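Local coordinates for hypothetical protein, IPT/TIG domain protein (Bacteroides ovatus, PDB 4HW6), which is of unknown function but, as a putative auxiliary nutrient-binding protein with an IPT/TIG domain and a six-bladed beta-propeller, probably binds carbohydrate, at residues A[208-213]-A[221-226]; A[198-203]-A[229-234]; A[143-148]-A[186-191]; A[241-246]-A[264-269]. All blocks are in the same frame, centred on the assembly; numbering follows the deposited sequence. Where two conformers were deposited one is given.

Contact 1: residues A[208-213]-A[221-226]; sequences GIYLFT and RLSLCN
Backbone bonding between 208-213 and 221-226 defines an antiparallel hairpin with a slip in its register. L211 and L222 form a hydrogen-bonded pair, with L211 N to L222 O at 2.8 Å and L222 N to L211 O at 2.7 Å. Further along, L224 and C225 both stand opposite I209, a classic beta bulge: L224 N donates to I209 O at 2.9 Å, while C225 O accepts from two donors, G208 N at 2.8 Å and I209 N at 3.3 Å.

R221 carries most of the aromatic contacts. With CG anti to the backbone N (chi1 -164°), its chain runs alongside F212 and sets CG over the ring face in a CH-pi contact, 3.8 Å from the ring centroid. A bend at chi3 (75°) then carries the guanidinium to Y210, whose CE1 lies 3.3 Å above one guanidinium face, with the two planes inclined at 42°. NH1 is held by T179 O. An alanine here would probably lose the cover on the F212 face, the contact with the Y210 ring and the tie to T179.

Apolar contacts include L224 CD2, 3.9 Å from L211 CB.

The pair forms the third and fourth strands of a four-stranded propeller blade, 221-226 at its edge. Strand 195-199 flanks 207-212 on its other side, and I209 and L224 rest against Y244 and I242 of the next blade.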
loop_
_atom_site.group_PDB
_atom_site.type_symbol
_atom_site.label_atom_id
_atom_site.label_comp_id
_atom_site.label_asym_id
_atom_site.label_seq_id
_atom_site.Cartn_x
_atom_site.Cartn_y
_atom_site.Cartn_z
ATOM N N GLY A 208 3.052 -12.087 -26.037
ATOM C CA GLY A 208 3.409 -11.014 -25.140
ATOM C C GLY A 208 2.529 -10.884 -23.913
ATOM O O GLY A 208 2.947 -10.277 -22.915
ATOM N N ILE A 209 1.322 -11.429 -23.979
ATOM C CA ILE A 209 0.401 -11.354 -22.858
ATOM C C ILE A 209 -0.132 -12.764 -22.632
ATOM O O ILE A 209 -0.667 -13.402 -23.544
ATOM C CB ILE A 209 -0.754 -10.365 -23.075
ATOM C CG1 ILE A 209 -0.226 -9.007 -23.525
ATOM C CG2 ILE A 209 -1.572 -10.257 -21.792
ATOM C CD1 ILE A 209 -1.311 -7.958 -23.731
ATOM N N TYR A 210 0.086 -13.246 -21.420
ATOM C CA TYR A 210 -0.329 -14.565 -20.985
ATOM C C TYR A 210 -1.436 -14.438 -19.956
ATOM O O TYR A 210 -1.582 -13.372 -19.334
ATOM C CB TYR A 210 0.826 -15.300 -20.339
ATOM C CG TYR A 210 1.906 -15.760 -21.273
ATOM C CD1 TYR A 210 1.793 -16.987 -21.930
ATOM C CD2 TYR A 210 3.035 -14.983 -21.510
ATOM C CE1 TYR A 210 2.770 -17.441 -22.784
ATOM C CE2 TYR A 210 4.039 -15.443 -22.374
ATOM C CZ TYR A 210 3.904 -16.677 -22.992
ATOM O OH TYR A 210 4.864 -17.194 -23.869
ATOM N N LEU A 211 -2.203 -15.514 -19.798
ATOM C CA LEU A 211 -3.253 -15.588 -18.784
ATOM C C LEU A 211 -3.080 -16.856 -17.960
ATOM O O LEU A 211 -2.825 -17.931 -18.520
ATOM C CB LEU A 211 -4.619 -15.577 -19.478
ATOM C CG LEU A 211 -5.884 -15.581 -18.615
ATOM C CD1 LEU A 211 -6.993 -14.783 -19.295
ATOM C CD2 LEU A 211 -6.343 -17.006 -18.349
ATOM N N PHE A 212 -3.240 -16.746 -16.633
ATOM C CA PHE A 212 -3.309 -17.920 -15.760
ATOM C C PHE A 212 -4.729 -17.970 -15.203
ATOM O O PHE A 212 -5.215 -16.986 -14.626
ATOM C CB PHE A 212 -2.295 -17.847 -14.616
ATOM C CG PHE A 212 -0.862 -17.909 -15.071
ATOM C CD1 PHE A 212 -0.197 -16.747 -15.507
ATOM C CD2 PHE A 212 -0.179 -19.100 -15.079
ATOM C CE1 PHE A 212 1.111 -16.811 -15.947
ATOM C CE2 PHE A 212 1.143 -19.165 -15.518
ATOM C CZ PHE A 212 1.779 -18.027 -15.953
ATOM N N THR A 213 -5.409 -19.098 -15.388
ATOM C CA THR A 213 -6.853 -19.134 -15.128
ATOM C C THR A 213 -7.163 -19.282 -13.644
ATOM O O THR A 213 -6.581 -20.113 -12.948
ATOM C CB THR A 213 -7.561 -20.274 -15.889
ATOM O OG1 THR A 213 -7.098 -21.533 -15.401
ATOM C CG2 THR A 213 -7.295 -20.186 -17.386
ATOM N N ARG A 221 -1.800 -22.009 -17.831
ATOM C CA ARG A 221 -1.407 -20.811 -18.602
ATOM C C ARG A 221 -2.000 -20.854 -20.000
ATOM O O ARG A 221 -2.000 -21.904 -20.652
ATOM C CB ARG A 221 0.122 -20.711 -18.663
ATOM C CG ARG A 221 0.639 -19.346 -19.083
ATOM C CD ARG A 221 2.151 -19.363 -19.278
ATOM N NE ARG A 221 2.530 -20.027 -20.525
ATOM C CZ ARG A 221 3.783 -20.220 -20.928
ATOM N NH1 ARG A 221 4.809 -19.840 -20.160
ATOM N NH2 ARG A 221 4.019 -20.820 -22.106
ATOM N N LEU A 222 -2.516 -19.722 -20.458
ATOM C CA LEU A 222 -2.996 -19.545 -21.833
ATOM C C LEU A 222 -2.239 -18.376 -22.463
ATOM O O LEU A 222 -1.808 -17.461 -21.767
ATOM C CB LEU A 222 -4.500 -19.241 -21.866
ATOM C CG LEU A 222 -5.476 -20.224 -21.198
ATOM C CD1 LEU A 222 -6.881 -19.629 -21.174
ATOM C CD2 LEU A 222 -5.488 -21.597 -21.866
ATOM N N SER A 223 -2.078 -18.410 -23.779
ATOM C CA SER A 223 -1.488 -17.295 -24.523
ATOM C C SER A 223 -2.611 -16.450 -25.118
ATOM O O SER A 223 -3.456 -16.973 -25.850
ATOM C CB SER A 223 -0.593 -17.832 -25.647
ATOM O OG SER A 223 0.457 -18.635 -25.105
ATOM N N LEU A 224 -2.620 -15.160 -24.825
ATOM C CA LEU A 224 -3.681 -14.297 -25.284
ATOM C C LEU A 224 -3.340 -13.681 -26.621
ATOM O O LEU A 224 -4.118 -13.781 -27.551
ATOM C CB LEU A 224 -3.975 -13.184 -24.293
ATOM C CG LEU A 224 -4.476 -13.629 -22.927
ATOM C CD1 LEU A 224 -4.875 -12.418 -22.088
ATOM C CD2 LEU A 224 -5.638 -14.605 -23.089
ATOM N N CYS A 225 -2.196 -13.023 -26.713
ATOM C CA CYS A 225 -1.820 -12.378 -27.960
ATOM C C CYS A 225 -0.330 -12.156 -28.063
ATOM O O CYS A 225 0.392 -12.077 -27.060
ATOM C CB CYS A 225 -2.571 -11.054 -28.160
ATOM S SG CYS A 225 -2.156 -9.816 -26.931
ATOM N N ASN A 226 0.125 -12.070 -29.308
ATOM C CA ASN A 226 1.509 -11.743 -29.602
ATOM C C ASN A 226 1.765 -10.264 -29.418
ATOM O O ASN A 226 0.919 -9.417 -29.745
ATOM C CB ASN A 226 1.857 -12.095 -31.048
ATOM C CG ASN A 226 1.753 -13.566 -31.343
ATOM O OD1 ASN A 226 1.813 -14.413 -30.441
ATOM N ND2 ASN A 226 1.603 -13.888 -32.628
#

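Contact 2: residues A[198-203]-A[229-234]; sequences VDDQSS and GAKTCA
In this beta-propeller the contact joins the end of strand 195-199 to the connection leading into the next blade, the touching parts running in opposite directions. D200 and V198 supply the first shell. CG of D200 is anti to the backbone N (chi1 176°), and OD2 meets K231 NZ at 2.8 Å in a salt bridge, approached from above the carboxylate plane (38° out of it). OD1 of the same group sits 3.2 Å from G229 CA. V198 spreads its two methyls along the connection: CG1 touches A230 CB at 3.5 Å and CG2 touches C233 CB, also at 3.5 Å. Replacing D200 by an alanine would probably leave the K231 ammonium without its charged partner here, though N275 could still bind it.

Backbone and side-chain bonds hold the two segments in place. G229 N donates to Q201 O at 2.8 Å, nearly straight, and, locally within 198-203, the Q201 side-chain amide exchanges two hydrogen bonds with the backbone of S203. A230 O and both backbone polar atoms of T232 are buried with no partner in the model. At the G229 end a water gathers three backbone groups, accepting from Q201 N at 2.9 Å and A230 N at 3.0 Å while donating to D199 O.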
loop_
_atom_site.group_PDB
_atom_site.type_symbol
_atom_site.label_atom_id
_atom_site.label_comp_id
_atom_site.label_asym_id
_atom_site.label_seq_id
_atom_site.Cartn_x
_atom_site.Cartn_y
_atom_site.Cartn_z
ATOM N N VAL A 198 2.406 -10.001 -18.407
ATOM C CA VAL A 198 3.068 -9.550 -19.618
ATOM C C VAL A 198 4.456 -10.151 -19.690
ATOM O O VAL A 198 5.189 -10.116 -18.708
ATOM C CB VAL A 198 3.145 -8.005 -19.664
ATOM C CG1 VAL A 198 4.030 -7.541 -20.841
ATOM C CG2 VAL A 198 1.738 -7.453 -19.803
ATOM N N ASP A 199 4.826 -10.707 -20.844
ATOM C CA ASP A 199 6.194 -11.158 -21.118
ATOM C C ASP A 199 6.819 -10.133 -22.063
ATOM O O ASP A 199 6.324 -9.958 -23.171
ATOM C CB ASP A 199 6.174 -12.510 -21.804
ATOM C CG ASP A 199 7.572 -13.124 -22.012
ATOM O OD1 ASP A 199 8.592 -12.633 -21.442
ATOM O OD2 ASP A 199 7.632 -14.175 -22.713
ATOM N N ASP A 200 7.881 -9.468 -21.621
ATOM C CA ASP A 200 8.622 -8.512 -22.455
ATOM C C ASP A 200 9.686 -9.285 -23.228
ATOM O O ASP A 200 10.723 -9.668 -22.657
ATOM C CB ASP A 200 9.253 -7.428 -21.574
ATOM C CG ASP A 200 10.132 -6.446 -22.362
ATOM O OD1 ASP A 200 10.189 -6.497 -23.616
ATOM O OD2 ASP A 200 10.794 -5.635 -21.694
ATOM N N GLN A 201 9.402 -9.572 -24.499
ATOM C CA GLN A 201 10.276 -10.417 -25.314
ATOM C C GLN A 201 10.369 -9.874 -26.741
ATOM O O GLN A 201 9.538 -9.092 -27.180
ATOM C CB GLN A 201 9.838 -11.888 -25.279
ATOM C CG GLN A 201 8.410 -12.154 -25.760
ATOM C CD GLN A 201 8.295 -12.104 -27.273
ATOM O OE1 GLN A 201 9.176 -12.596 -28.000
ATOM N NE2 GLN A 201 7.200 -11.522 -27.766
ATOM N N SER A 202 11.384 -10.316 -27.463
ATOM C CA SER A 202 11.838 -9.592 -28.660
ATOM C C SER A 202 11.296 -10.049 -30.009
ATOM O O SER A 202 11.796 -9.588 -31.057
ATOM C CB SER A 202 13.367 -9.580 -28.676
ATOM O OG SER A 202 13.912 -10.866 -28.891
ATOM N N SER A 203 10.273 -10.909 -30.020
ATOM C CA SER A 203 9.688 -11.412 -31.267
ATOM C C SER A 203 8.242 -10.948 -31.472
ATOM O O SER A 203 7.397 -11.113 -30.590
ATOM C CB SER A 203 9.715 -12.939 -31.310
ATOM O OG SER A 203 8.995 -13.399 -32.444
ATOM N N GLY A 229 8.154 -6.622 -27.097
ATOM C CA GLY A 229 8.528 -5.527 -26.201
ATOM C C GLY A 229 7.410 -4.935 -25.370
ATOM O O GLY A 229 7.409 -3.715 -25.100
ATOM N N ALA A 230 6.467 -5.774 -24.958
ATOM C CA ALA A 230 5.348 -5.313 -24.138
ATOM C C ALA A 230 5.782 -4.989 -22.722
ATOM O O ALA A 230 6.598 -5.730 -22.121
ATOM C CB ALA A 230 4.191 -6.327 -24.157
ATOM N N LYS A 231 5.199 -3.913 -22.165
ATOM C CA LYS A 231 5.653 -3.343 -20.891
ATOM C C LYS A 231 4.652 -3.289 -19.733
ATOM O O LYS A 231 5.050 -3.210 -18.573
ATOM C CB LYS A 231 6.135 -1.908 -21.124
ATOM C CG LYS A 231 7.292 -1.767 -22.094
ATOM C CD LYS A 231 8.510 -2.549 -21.642
ATOM C CE LYS A 231 9.746 -2.226 -22.467
ATOM N NZ LYS A 231 10.946 -2.807 -21.806
ATOM N N THR A 232 3.371 -3.307 -20.044
ATOM C CA THR A 232 2.330 -3.004 -19.054
ATOM C C THR A 232 1.010 -3.616 -19.490
ATOM O O THR A 232 0.815 -3.898 -20.673
ATOM C CB THR A 232 2.207 -1.470 -18.800
ATOM O OG1 THR A 232 1.335 -1.202 -17.685
ATOM C CG2 THR A 232 1.711 -0.715 -20.021
ATOM N N CYS A 233 0.135 -3.884 -18.523
ATOM C CA CYS A 233 -1.201 -4.461 -18.784
ATOM C C CYS A 233 -2.231 -3.832 -17.834
ATOM O O CYS A 233 -2.354 -4.223 -16.677
ATOM C CB CYS A 233 -1.222 -5.988 -18.644
ATOM S SG CYS A 233 -0.555 -6.699 -17.118
ATOM N N ALA A 234 -2.971 -2.865 -18.341
ATOM C CA ALA A 234 -3.932 -2.128 -17.536
ATOM C C ALA A 234 -5.338 -2.538 -17.953
ATOM O O ALA A 234 -5.767 -2.275 -19.077
ATOM C CB ALA A 234 -3.732 -0.638 -17.718
HETATM O O HOH W 1 6.727 -8.722 -25.325
#

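Contact 3: residues A[143-148]-A[186-191]; sequences RMMFDP and DVNFTL
F189 offers one ring face to the turn that follows strand 143-146, and two CH-pi contacts mark the overlap: P148 CD lies 3.8 Å from the F189 ring centroid and D147 CA 4.0 Å. Selenomethionine M145 meets the ring in its plane at the edge, with CG 3.4 Å from F189 CE1. A bend at chi2 (82°) turns M145 SE to within 3.9 Å of N188 OD1, which accepts from F189 N. Nearer the start of the strands, V187 CG1 meets M145 CB at 3.9 Å, and D186, its OD2 bonded to C233 N, lays OD1 against the aliphatic part of R143, whose guanidinium turns to N338.

The strand axes are 15° from parallel and 6.6 Å apart; no backbone-to-backbone bond joins them, and side chains carry most of the contact. Each strand bonds instead within its own sheet, 143-146 to 154-158 and 184-189 to 195-199. Two edge strands packed without backbone pairing are characteristic of the innermost strands of consecutive beta-propeller blades.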
loop_
_atom_site.group_PDB
_atom_site.type_symbol
_atom_site.label_atom_id
_atom_site.label_comp_id
_atom_site.label_asym_id
_atom_site.label_seq_id
_atom_site.Cartn_x
_atom_site.Cartn_y
_atom_site.Cartn_z
ATOM N N ARG A 143 6.561 -5.273 -9.939
ATOM C CA ARG A 143 5.185 -4.767 -9.929
ATOM C C ARG A 143 4.327 -5.693 -9.074
ATOM O O ARG A 143 4.355 -6.918 -9.267
ATOM C CB ARG A 143 4.567 -4.738 -11.331
ATOM C CG ARG A 143 5.268 -3.859 -12.346
ATOM C CD ARG A 143 5.069 -2.383 -12.054
ATOM N NE ARG A 143 5.729 -1.539 -13.068
ATOM C CZ ARG A 143 6.915 -0.939 -12.950
ATOM N NH1 ARG A 143 7.668 -1.081 -11.874
ATOM N NH2 ARG A 143 7.359 -0.171 -13.942
HETATM N N MSE A 144 3.553 -5.107 -8.155
HETATM C CA MSE A 144 2.681 -5.842 -7.234
HETATM C C MSE A 144 1.215 -5.723 -7.592
HETATM O O MSE A 144 0.771 -4.705 -8.150
HETATM C CB MSE A 144 2.761 -5.244 -5.817
HETATM C CG MSE A 144 3.994 -5.447 -5.113
HETATM SE SE MSE A 144 3.889 -4.390 -3.447
HETATM C CE MSE A 144 5.486 -5.189 -2.716
HETATM N N MSE A 145 0.453 -6.752 -7.221
HETATM C CA MSE A 145 -1.005 -6.703 -7.363
HETATM C C MSE A 145 -1.681 -7.697 -6.414
HETATM O O MSE A 145 -1.323 -8.877 -6.359
HETATM C CB MSE A 145 -1.327 -7.041 -8.815
HETATM C CG MSE A 145 -2.743 -7.151 -9.179
HETATM SE SE MSE A 145 -3.575 -5.453 -9.533
HETATM C CE MSE A 145 -2.071 -4.306 -9.915
ATOM N N PHE A 146 -2.676 -7.224 -5.660
ATOM C CA PHE A 146 -3.542 -8.121 -4.919
ATOM C C PHE A 146 -4.504 -8.822 -5.893
ATOM O O PHE A 146 -5.000 -8.207 -6.848
ATOM C CB PHE A 146 -4.370 -7.350 -3.861
ATOM C CG PHE A 146 -3.664 -7.140 -2.550
ATOM C CD1 PHE A 146 -3.559 -8.178 -1.649
ATOM C CD2 PHE A 146 -3.176 -5.894 -2.186
ATOM C CE1 PHE A 146 -2.929 -8.006 -0.428
ATOM C CE2 PHE A 146 -2.555 -5.716 -0.955
ATOM C CZ PHE A 146 -2.431 -6.772 -0.088
ATOM N N ASP A 147 -4.789 -10.091 -5.630
ATOM C CA ASP A 147 -5.898 -10.791 -6.279
ATOM C C ASP A 147 -7.190 -10.139 -5.787
ATOM O O ASP A 147 -7.470 -10.172 -4.590
ATOM C CB ASP A 147 -5.832 -12.279 -5.953
ATOM C CG ASP A 147 -7.022 -13.079 -6.480
ATOM O OD1 ASP A 147 -8.022 -12.504 -6.970
ATOM O OD2 ASP A 147 -6.930 -14.314 -6.391
ATOM N N PRO A 148 -7.975 -9.536 -6.694
ATOM C CA PRO A 148 -9.185 -8.809 -6.246
ATOM C C PRO A 148 -10.302 -9.671 -5.636
ATOM O O PRO A 148 -11.217 -9.129 -4.995
ATOM C CB PRO A 148 -9.673 -8.122 -7.528
ATOM C CG PRO A 148 -9.208 -9.027 -8.610
ATOM C CD PRO A 148 -7.845 -9.514 -8.169
ATOM N N ASP A 186 4.693 -7.098 -16.031
ATOM C CA ASP A 186 3.544 -6.555 -15.316
ATOM C C ASP A 186 2.549 -7.688 -15.015
ATOM O O ASP A 186 2.599 -8.757 -15.625
ATOM C CB ASP A 186 2.882 -5.419 -16.123
ATOM C CG ASP A 186 1.976 -4.492 -15.255
ATOM O OD1 ASP A 186 2.008 -4.591 -13.987
ATOM O OD2 ASP A 186 1.267 -3.618 -15.844
ATOM N N VAL A 187 1.658 -7.425 -14.070
ATOM C CA VAL A 187 0.632 -8.395 -13.655
ATOM C C VAL A 187 -0.637 -7.616 -13.365
ATOM O O VAL A 187 -0.583 -6.499 -12.840
ATOM C CB VAL A 187 1.073 -9.256 -12.435
ATOM C CG1 VAL A 187 1.481 -8.379 -11.238
ATOM C CG2 VAL A 187 -0.016 -10.249 -12.059
ATOM N N ASN A 188 -1.767 -8.179 -13.751
ATOM C CA ASN A 188 -3.065 -7.609 -13.431
ATOM C C ASN A 188 -4.078 -8.746 -13.427
ATOM O O ASN A 188 -3.696 -9.905 -13.565
ATOM C CB ASN A 188 -3.443 -6.513 -14.448
ATOM C CG ASN A 188 -4.324 -5.441 -13.854
ATOM O OD1 ASN A 188 -5.212 -5.712 -13.014
ATOM N ND2 ASN A 188 -4.093 -4.201 -14.278
ATOM N N PHE A 189 -5.351 -8.426 -13.230
ATOM C CA PHE A 189 -6.419 -9.405 -13.269
ATOM C C PHE A 189 -7.551 -8.928 -14.167
ATOM O O PHE A 189 -7.906 -7.731 -14.182
ATOM C CB PHE A 189 -6.942 -9.673 -11.855
ATOM C CG PHE A 189 -5.942 -10.372 -10.972
ATOM C CD1 PHE A 189 -4.945 -9.675 -10.342
ATOM C CD2 PHE A 189 -6.008 -11.730 -10.780
ATOM C CE1 PHE A 189 -4.002 -10.338 -9.575
ATOM C CE2 PHE A 189 -5.083 -12.387 -10.009
ATOM C CZ PHE A 189 -4.078 -11.690 -9.397
ATOM N N THR A 190 -8.133 -9.867 -14.885
ATOM C CA THR A 190 -9.265 -9.562 -15.752
ATOM C C THR A 190 -10.530 -9.383 -14.896
ATOM O O THR A 190 -10.525 -9.649 -13.694
ATOM C CB THR A 190 -9.497 -10.668 -16.790
ATOM O OG1 THR A 190 -9.953 -11.867 -16.139
ATOM C CG2 THR A 190 -8.222 -10.977 -17.598
ATOM N N LEU A 191 -11.618 -8.942 -15.524
ATOM C CA LEU A 191 -12.897 -8.800 -14.818
ATOM C C LEU A 191 -13.408 -10.156 -14.321
ATOM O O LEU A 191 -14.137 -10.197 -13.330
ATOM C CB LEU A 191 -13.938 -8.113 -15.693
ATOM C CG LEU A 191 -13.613 -6.667 -16.104
ATOM C CD1 LEU A 191 -14.809 -6.051 -16.819
ATOM C CD2 LEU A 191 -13.155 -5.821 -14.915
#

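Contact 4: residues A[241-246]-A[264-269]; sequences KIYYTR and EEEVMM
Bends at chi3 of K241 (45°) and chi2 of E266 (-82°) bring these two side chains tip to tip, while a bend at chi3 of R246 (-65°) turns its guanidinium across the extended chain of E264. Two salt bridges result. K241 NZ donates to E266 OE2 at 2.7 Å on the syn lone pair; the same oxygen is bonded to S254 OG, so two partners grip it and probably stabilise the charged carboxylate. R246 NH2 donates to E264 OE2 at 2.9 Å on the anti lone pair, with that oxygen in the guanidinium plane. A water closes this second bridge into a ring, accepting from R246 NH1 at 3.0 Å and donating to E264 OE2 at 2.7 Å.

Looser contacts lie between the bridges. Y243 CE2 approaches E266 CD at 3.8 Å, crossing it at about a right angle, and T245 CG2 meets the selenium of M269 at 4.1 Å.

The nearest CA atoms, those of Y243 and E266, are 8.6 Å apart because strand 251-255 pairs with both 242-244 and 265-268. E266 and V267 form a classic bulge opposite I252, and from strand 276-280 of the following blade F276 touches M269 and W280 stacks edge-to-face with Y243.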
loop_
_atom_site.group_PDB
_atom_site.type_symbol
_atom_site.label_atom_id
_atom_site.label_comp_id
_atom_site.label_asym_id
_atom_site.label_seq_id
_atom_site.Cartn_x
_atom_site.Cartn_y
_atom_site.Cartn_z
ATOM N N LYS A 241 -11.020 -4.513 -21.146
ATOM C CA LYS A 241 -9.936 -4.648 -22.101
ATOM C C LYS A 241 -8.609 -4.476 -21.421
ATOM O O LYS A 241 -8.487 -3.740 -20.436
ATOM C CB LYS A 241 -10.085 -3.633 -23.256
ATOM C CG LYS A 241 -11.266 -3.969 -24.150
ATOM C CD LYS A 241 -11.774 -2.821 -25.022
ATOM C CE LYS A 241 -10.696 -2.043 -25.717
ATOM N NZ LYS A 241 -11.277 -1.174 -26.809
ATOM N N ILE A 242 -7.608 -5.162 -21.969
ATOM C CA ILE A 242 -6.238 -5.056 -21.509
ATOM C C ILE A 242 -5.484 -4.058 -22.360
ATOM O O ILE A 242 -5.274 -4.269 -23.550
ATOM C CB ILE A 242 -5.501 -6.417 -21.527
ATOM C CG1 ILE A 242 -6.239 -7.439 -20.666
ATOM C CG2 ILE A 242 -4.069 -6.259 -21.035
ATOM C CD1 ILE A 242 -5.799 -8.878 -20.945
ATOM N N TYR A 243 -5.123 -2.938 -21.760
ATOM C CA TYR A 243 -4.399 -1.880 -22.450
ATOM C C TYR A 243 -2.912 -2.031 -22.222
ATOM O O TYR A 243 -2.465 -2.241 -21.094
ATOM C CB TYR A 243 -4.891 -0.484 -22.011
ATOM C CG TYR A 243 -6.333 -0.174 -22.437
ATOM C CD1 TYR A 243 -7.431 -0.748 -21.771
ATOM C CD2 TYR A 243 -6.601 0.707 -23.491
ATOM C CE1 TYR A 243 -8.741 -0.460 -22.146
ATOM C CE2 TYR A 243 -7.918 0.992 -23.886
ATOM C CZ TYR A 243 -8.981 0.414 -23.191
ATOM O OH TYR A 243 -10.283 0.684 -23.573
ATOM N N TYR A 244 -2.131 -1.929 -23.305
ATOM C CA TYR A 244 -0.699 -2.138 -23.218
ATOM C C TYR A 244 0.104 -1.257 -24.159
ATOM O O TYR A 244 -0.454 -0.609 -25.044
ATOM C CB TYR A 244 -0.349 -3.608 -23.432
ATOM C CG TYR A 244 -0.653 -4.190 -24.807
ATOM C CD1 TYR A 244 -1.942 -4.608 -25.159
ATOM C CD2 TYR A 244 0.356 -4.353 -25.751
ATOM C CE1 TYR A 244 -2.195 -5.176 -26.399
ATOM C CE2 TYR A 244 0.102 -4.910 -26.996
ATOM C CZ TYR A 244 -1.165 -5.341 -27.312
ATOM O OH TYR A 244 -1.428 -5.886 -28.559
ATOM N N THR A 245 1.421 -1.216 -23.917
ATOM C CA THR A 245 2.363 -0.594 -24.819
ATOM C C THR A 245 3.417 -1.613 -25.247
ATOM O O THR A 245 3.638 -2.622 -24.560
ATOM C CB THR A 245 3.094 0.634 -24.194
ATOM O OG1 THR A 245 3.967 0.206 -23.139
ATOM C CG2 THR A 245 2.117 1.664 -23.649
ATOM N N ARG A 246 4.003 -1.350 -26.413
ATOM C CA ARG A 246 5.131 -2.100 -26.968
ATOM C C ARG A 246 6.284 -1.163 -27.307
ATOM O O ARG A 246 6.091 -0.091 -27.872
ATOM C CB ARG A 246 4.725 -2.779 -28.271
ATOM C CG ARG A 246 3.697 -3.887 -28.125
ATOM C CD ARG A 246 3.332 -4.431 -29.485
ATOM N NE ARG A 246 2.670 -3.395 -30.279
ATOM C CZ ARG A 246 2.468 -3.405 -31.590
ATOM N NH1 ARG A 246 2.895 -4.402 -32.361
ATOM N NH2 ARG A 246 1.835 -2.379 -32.150
ATOM N N GLU A 264 -4.769 -2.249 -32.402
ATOM C CA GLU A 264 -3.364 -1.889 -32.362
ATOM C C GLU A 264 -3.157 -0.455 -31.883
ATOM O O GLU A 264 -2.258 -0.190 -31.102
ATOM C CB GLU A 264 -2.710 -2.090 -33.734
ATOM C CG GLU A 264 -1.216 -1.879 -33.674
ATOM C CD GLU A 264 -0.464 -2.307 -34.917
ATOM O OE1 GLU A 264 -1.112 -2.647 -35.932
ATOM O OE2 GLU A 264 0.796 -2.257 -34.876
ATOM N N GLU A 265 -3.961 0.479 -32.389
ATOM C CA GLU A 265 -3.795 1.880 -32.059
ATOM C C GLU A 265 -5.060 2.430 -31.401
ATOM O O GLU A 265 -5.912 3.022 -32.079
ATOM C CB GLU A 265 -3.467 2.648 -33.339
ATOM C CG GLU A 265 -2.962 4.062 -33.092
ATOM C CD GLU A 265 -2.678 4.789 -34.389
ATOM O OE1 GLU A 265 -1.828 4.314 -35.167
ATOM O OE2 GLU A 265 -3.298 5.838 -34.627
ATOM N N GLU A 266 -5.201 2.228 -30.088
ATOM C CA GLU A 266 -6.275 2.904 -29.330
ATOM C C GLU A 266 -6.043 4.409 -29.422
ATOM O O GLU A 266 -6.979 5.162 -29.658
ATOM C CB GLU A 266 -6.323 2.458 -27.868
ATOM C CG GLU A 266 -6.820 1.023 -27.663
ATOM C CD GLU A 266 -8.330 0.901 -27.683
ATOM O OE1 GLU A 266 -9.023 1.936 -27.844
ATOM O OE2 GLU A 266 -8.846 -0.242 -27.526
ATOM N N VAL A 267 -4.793 4.835 -29.239
ATOM C CA VAL A 267 -4.408 6.236 -29.440
ATOM C C VAL A 267 -2.914 6.327 -29.649
ATOM O O VAL A 267 -2.171 5.497 -29.135
ATOM C CB VAL A 267 -4.853 7.110 -28.226
ATOM C CG1 VAL A 267 -4.000 6.847 -26.996
ATOM C CG2 VAL A 267 -4.882 8.596 -28.596
HETATM N N MSE A 268 -2.464 7.326 -30.404
HETATM C CA MSE A 268 -1.025 7.585 -30.539
HETATM C C MSE A 268 -0.485 8.168 -29.240
HETATM O O MSE A 268 -1.188 8.880 -28.515
HETATM C CB MSE A 268 -0.730 8.579 -31.668
HETATM C CG MSE A 268 -1.063 8.075 -33.055
HETATM SE SE MSE A 268 -0.090 6.464 -33.529
HETATM C CE MSE A 268 1.786 6.958 -33.272
HETATM N N MSE A 269 0.780 7.878 -28.967
HETATM C CA MSE A 269 1.520 8.506 -27.883
HETATM C C MSE A 269 2.662 9.313 -28.481
HETATM O O MSE A 269 3.057 9.125 -29.635
HETATM C CB MSE A 269 2.059 7.459 -26.896
HETATM C CG MSE A 269 1.010 6.930 -25.938
HETATM SE SE MSE A 269 1.746 5.583 -24.719
HETATM C CE MSE A 269 3.042 6.756 -23.845
HETATM O O HOH W 2 2.764 -4.122 -35.298
#

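Overall arrangement
After the N-terminal IPT/TIG domain the chain enters the propeller, where contact 3 closes the first loop by bringing 186-191 back beside 143-148, so joining two consecutive blades. The four-stranded blade that begins with 184-189 then contains contact 1, a local hairpin nested inside the longer loop that contact 2 closes between 198-203 and 229-234. Contact 4 follows in series within the next blade; none of the loops cross. Contact 2 is the hub: C233 is hydrogen-bonded to N188 of contact 3, A234 O and K231 N pair with contact 4, and G208 of contact 1 pairs with D199. Contacts 1 and 4 also pack directly against each other, while contacts 3 and 4 do not touch.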